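Local coordinates for protein beta-N-acetylhexosaminidase (Beutenbergia cavernae, PDB 5BU9) that probably hydrolyses terminal non-reducing N-acetyl-D-hexosamine residues from N-acetyl-beta-D-hexosaminides, as a member of glycoside hydrolase family 3, at residues N195-V203 against D268-V276. Residues are numbered along the deposited sequence; the frame is centred on the assembly and turned at random.
Sequences NTDTTAGVV and DDVSAAEQV
Gln275 OE1 accepts the amide of Val202 at 2.8 Å from N, in the carbonyl plane and on a lone pair, with an N-H...O angle of 165°. Gln275 NE2 returns a bond to Val202 O (3.2 Å), so one carboxamide pairs with both the N and the O of Val202. NE2 also donates to Thr232 O; together these three bonds settle which end is OE1 and which NE2. A bend at chi2 (86°) turns the amide toward Val202, while Gln275 CB packs on Thr196 CB at 3.7 Å. Shortening Gln275 to an alanine is likely to leave Val202 N and O without their carboxamide mate and Thr232 O without a donor, holding this loop less firmly to 268-276. Two backbone bonds hold its 196-197 part: Gln275 N to Thr196 O (3.0 Å) and Glu274 N to Asp197 O (2.9 Å), the latter donor 61° above the carbonyl plane. Near Asp268, one water accepts from Thr196 OG1 and donates to Asp197 OD1 and Asp268 OD2. Direct and water-borne hydrogen bonds thus join two loops following parallel barrel strands, and a glycerol, probably from the crystallisation liquor, on Asp268 OD1 is consistent with the active-site side of a family 3 TIM barrel.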
ATOM      1  N   ASN A 195     -10.040   1.068  15.288  1.00 41.56           N
ATOM      2  CA  ASN A 195      -9.795   1.217  13.855  1.00 33.49           C
ATOM      3  C   ASN A 195      -9.156   2.584  13.513  1.00 33.97           C
ATOM      4  O   ASN A 195      -9.768   3.633  13.734  1.00 33.58           O
ATOM      5  CB  ASN A 195     -11.109   1.059  13.069  1.00 29.26           C
ATOM      6  CG  ASN A 195     -10.879   0.662  11.628  1.00 48.47           C
ATOM      7  OD1 ASN A 195      -9.876   1.029  11.007  1.00 47.18           O
ATOM      8  ND2 ASN A 195     -11.809  -0.104  11.087  1.00 62.82           N
ATOM      9  N   THR A 196      -7.979   2.570  12.894  1.00 30.32           N
ATOM     10  CA  THR A 196      -7.301   3.820  12.561  1.00 28.19           C
ATOM     11  C   THR A 196      -8.044   4.665  11.514  1.00 36.51           C
ATOM     12  O   THR A 196      -7.811   5.858  11.440  1.00 29.85           O
ATOM     13  CB  THR A 196      -5.869   3.581  12.068  1.00 30.32           C
ATOM     14  OG1 THR A 196      -5.886   2.672  10.965  1.00 28.00           O
ATOM     15  CG2 THR A 196      -4.953   3.052  13.231  1.00 25.24           C
ATOM     16  N   ASP A 197      -8.939   4.053  10.733  1.00 34.90           N
ATOM     17  CA  ASP A 197      -9.792   4.785   9.787  1.00 25.20           C
ATOM     18  C   ASP A 197     -10.669   5.810  10.468  1.00 30.73           C
ATOM     19  O   ASP A 197     -10.831   6.928   9.971  1.00 35.04           O
ATOM     20  CB  ASP A 197     -10.724   3.833   8.974  1.00 28.02           C
ATOM     21  CG  ASP A 197      -9.981   3.007   7.899  1.00 41.85           C
ATOM     22  OD1 ASP A 197      -8.792   3.305   7.625  1.00 54.83           O
ATOM     23  OD2 ASP A 197     -10.606   2.068   7.302  1.00 61.70           O
ATOM     24  N   THR A 198     -11.237   5.428  11.609  1.00 27.21           N
ATOM     25  CA  THR A 198     -12.294   6.207  12.248  1.00 27.31           C
ATOM     26  C   THR A 198     -11.966   6.721  13.649  1.00 33.19           C
ATOM     27  O   THR A 198     -12.739   7.484  14.219  1.00 37.86           O
ATOM     28  CB  THR A 198     -13.581   5.334  12.401  1.00 37.39           C
ATOM     29  OG1 THR A 198     -13.218   4.150  13.118  1.00 38.28           O
ATOM     30  CG2 THR A 198     -14.132   4.909  11.057  1.00 33.57           C
ATOM     31  N   THR A 199     -10.879   6.237  14.238  1.00 29.98           N
ATOM     32  CA  THR A 199     -10.516   6.576  15.620  1.00 31.42           C
ATOM     33  C   THR A 199      -9.090   7.137  15.611  1.00 36.38           C
ATOM     34  O   THR A 199      -8.296   6.732  14.783  1.00 33.81           O
ATOM     35  CB  THR A 199     -10.604   5.306  16.541  1.00 31.70           C
ATOM     36  OG1 THR A 199     -11.922   4.765  16.471  1.00 43.42           O
ATOM     37  CG2 THR A 199     -10.325   5.644  18.004  1.00 26.90           C
ATOM     38  N   ALA A 200      -8.753   8.070  16.498  1.00 29.83           N
ATOM     39  CA  ALA A 200      -7.363   8.541  16.585  1.00 30.46           C
ATOM     40  C   ALA A 200      -6.789   8.120  17.930  1.00 31.94           C
ATOM     41  O   ALA A 200      -7.533   7.682  18.808  1.00 27.28           O
ATOM     42  CB  ALA A 200      -7.265  10.060  16.402  1.00 22.13           C
ATOM     43  N   GLY A 201      -5.476   8.224  18.090  1.00 27.52           N
ATOM     44  CA  GLY A 201      -4.848   7.759  19.317  1.00 23.61           C
ATOM     45  C   GLY A 201      -4.892   6.243  19.431  1.00 30.21           C
ATOM     46  O   GLY A 201      -4.913   5.696  20.535  1.00 36.32           O
ATOM     47  N   VAL A 202      -4.943   5.552  18.294  1.00 27.93           N
ATOM     48  CA  VAL A 202      -4.923   4.096  18.312  1.00 22.48           C
ATOM     49  C   VAL A 202      -3.550   3.593  18.673  1.00 34.43           C
ATOM     50  O   VAL A 202      -2.553   3.880  17.998  1.00 27.74           O
ATOM     51  CB  VAL A 202      -5.339   3.493  16.994  1.00 30.23           C
ATOM     52  CG1 VAL A 202      -5.172   1.982  17.093  1.00 24.05           C
ATOM     53  CG2 VAL A 202      -6.761   3.844  16.679  1.00 28.83           C
ATOM     54  N   VAL A 203      -3.505   2.863  19.772  1.00 29.28           N
ATOM     55  CA  VAL A 203      -2.259   2.363  20.337  1.00 24.03           C
ATOM     56  C   VAL A 203      -2.356   0.850  20.399  1.00 35.42           C
ATOM     57  O   VAL A 203      -3.325   0.311  20.951  1.00 30.04           O
ATOM     58  CB  VAL A 203      -1.970   2.926  21.751  1.00 25.72           C
ATOM     59  CG1 VAL A 203      -0.744   2.164  22.379  1.00 26.62           C
ATOM     60  CG2 VAL A 203      -1.701   4.397  21.684  1.00 25.32           C
ATOM     61  N   ASP A 268      -0.104   3.409   4.635  1.00 27.00           N
ATOM     62  CA  ASP A 268      -1.549   3.232   4.628  1.00 25.11           C
ATOM     63  C   ASP A 268      -2.147   4.590   4.133  1.00 28.57           C
ATOM     64  O   ASP A 268      -1.454   5.621   4.097  1.00 33.16           O
ATOM     65  CB  ASP A 268      -2.029   2.835   6.030  1.00 26.65           C
ATOM     66  CG  ASP A 268      -3.482   2.342   6.060  1.00 46.65           C
ATOM     67  OD1 ASP A 268      -4.188   2.385   5.027  1.00 32.17           O
ATOM     68  OD2 ASP A 268      -3.928   1.940   7.153  1.00 33.36           O
ATOM     69  N   ASP A 269      -3.392   4.607   3.695  1.00 25.14           N
ATOM     70  CA  ASP A 269      -3.986   5.875   3.289  1.00 30.03           C
ATOM     71  C   ASP A 269      -3.848   6.934   4.374  1.00 39.34           C
ATOM     72  O   ASP A 269      -4.277   6.689   5.485  1.00 31.24           O
ATOM     73  CB  ASP A 269      -5.478   5.727   2.988  1.00 36.32           C
ATOM     74  CG  ASP A 269      -6.143   7.081   2.889  1.00 74.99           C
ATOM     75  OD1 ASP A 269      -5.843   7.780   1.891  1.00 31.79           O
ATOM     76  OD2 ASP A 269      -6.866   7.479   3.843  1.00 71.95           O
ATOM     77  N   VAL A 270      -3.274   8.103   4.083  1.00 24.29           N
ATOM     78  CA  VAL A 270      -3.178   9.147   5.111  1.00 23.88           C
ATOM     79  C   VAL A 270      -4.121  10.312   4.815  1.00 27.94           C
ATOM     80  O   VAL A 270      -4.116  11.320   5.526  1.00 31.31           O
ATOM     81  CB  VAL A 270      -1.737   9.656   5.253  1.00 23.53           C
ATOM     82  CG1 VAL A 270      -0.849   8.539   5.815  1.00 23.46           C
ATOM     83  CG2 VAL A 270      -1.204  10.192   3.886  1.00 24.28           C
ATOM     84  N   SER A 271      -4.901  10.194   3.745  1.00 24.59           N
ATOM     85  CA  SER A 271      -5.752  11.298   3.285  1.00 25.01           C
ATOM     86  C   SER A 271      -6.922  11.572   4.237  1.00 27.97           C
ATOM     87  O   SER A 271      -7.181  12.729   4.534  1.00 34.63           O
ATOM     88  CB  SER A 271      -6.280  11.045   1.855  1.00 25.60           C
ATOM     89  OG  SER A 271      -7.348  10.110   1.796  1.00 31.05           O
ATOM     90  N   ALA A 272      -7.634  10.538   4.708  1.00 25.65           N
ATOM     91  CA  ALA A 272      -8.823  10.780   5.528  1.00 26.18           C
ATOM     92  C   ALA A 272      -8.862   9.962   6.836  1.00 32.34           C
ATOM     93  O   ALA A 272      -9.695  10.221   7.712  1.00 31.75           O
ATOM     94  CB  ALA A 272     -10.090  10.513   4.703  1.00 27.17           C
ATOM     95  N   ALA A 273      -7.976   8.981   6.960  1.00 31.47           N
ATOM     96  CA  ALA A 273      -7.874   8.165   8.170  1.00 33.00           C
ATOM     97  C   ALA A 273      -7.768   9.034   9.434  1.00 25.10           C
ATOM     98  O   ALA A 273      -6.847   9.884   9.557  1.00 27.89           O
ATOM     99  CB  ALA A 273      -6.671   7.227   8.063  1.00 24.84           C
ATOM    100  N   GLU A 274      -8.699   8.816  10.354  1.00 25.55           N
ATOM    101  CA  GLU A 274      -8.844   9.662  11.519  1.00 25.61           C
ATOM    102  C   GLU A 274      -7.555   9.689  12.331  1.00 34.00           C
ATOM    103  O   GLU A 274      -7.223  10.704  12.901  1.00 25.40           O
ATOM    104  CB  GLU A 274      -9.999   9.191  12.403  1.00 31.42           C
ATOM    105  CG  GLU A 274     -10.337  10.133  13.553  1.00 29.91           C
ATOM    106  CD  GLU A 274     -10.827  11.521  13.080  1.00 42.49           C
ATOM    107  OE1 GLU A 274     -11.127  11.707  11.859  1.00 50.94           O
ATOM    108  OE2 GLU A 274     -10.910  12.425  13.941  1.00 46.50           O
ATOM    109  N   GLN A 275      -6.819   8.578  12.330  1.00 28.59           N
ATOM    110  CA  GLN A 275      -5.630   8.436  13.142  1.00 24.14           C
ATOM    111  C   GLN A 275      -4.579   9.515  12.816  1.00 32.10           C
ATOM    112  O   GLN A 275      -3.795   9.885  13.682  1.00 28.84           O
ATOM    113  CB  GLN A 275      -5.028   7.051  12.946  1.00 24.04           C
ATOM    114  CG  GLN A 275      -3.619   6.898  13.562  1.00 23.73           C
ATOM    115  CD  GLN A 275      -3.679   6.511  15.036  1.00 32.01           C
ATOM    116  OE1 GLN A 275      -4.745   6.619  15.675  1.00 28.32           O
ATOM    117  NE2 GLN A 275      -2.549   6.031  15.584  1.00 23.84           N
ATOM    118  N   VAL A 276      -4.571  10.041  11.582  1.00 23.72           N
ATOM    119  CA  VAL A 276      -3.557  11.062  11.267  1.00 27.74           C
ATOM    120  C   VAL A 276      -4.099  12.442  10.922  1.00 34.78           C
ATOM    121  O   VAL A 276      -3.349  13.288  10.438  1.00 32.16           O
ATOM    122  CB  VAL A 276      -2.628  10.576  10.131  1.00 26.85           C
ATOM    123  CG1 VAL A 276      -1.846   9.394  10.605  1.00 23.14           C
ATOM    124  CG2 VAL A 276      -3.415  10.254   8.821  1.00 23.45           C
TER
HETATM  125  O   HOH W   1      -3.138   1.950   9.703  1.00 32.81           O
HETATM  126  O   HOH W   2      -6.040   3.649   8.492  1.00 37.29           O
HETATM  127  O   HOH W   3      -8.620   5.472   5.118  1.00 47.09           O
HETATM  128  O   HOH W   4      -3.751   9.848  16.516  1.00 23.63           O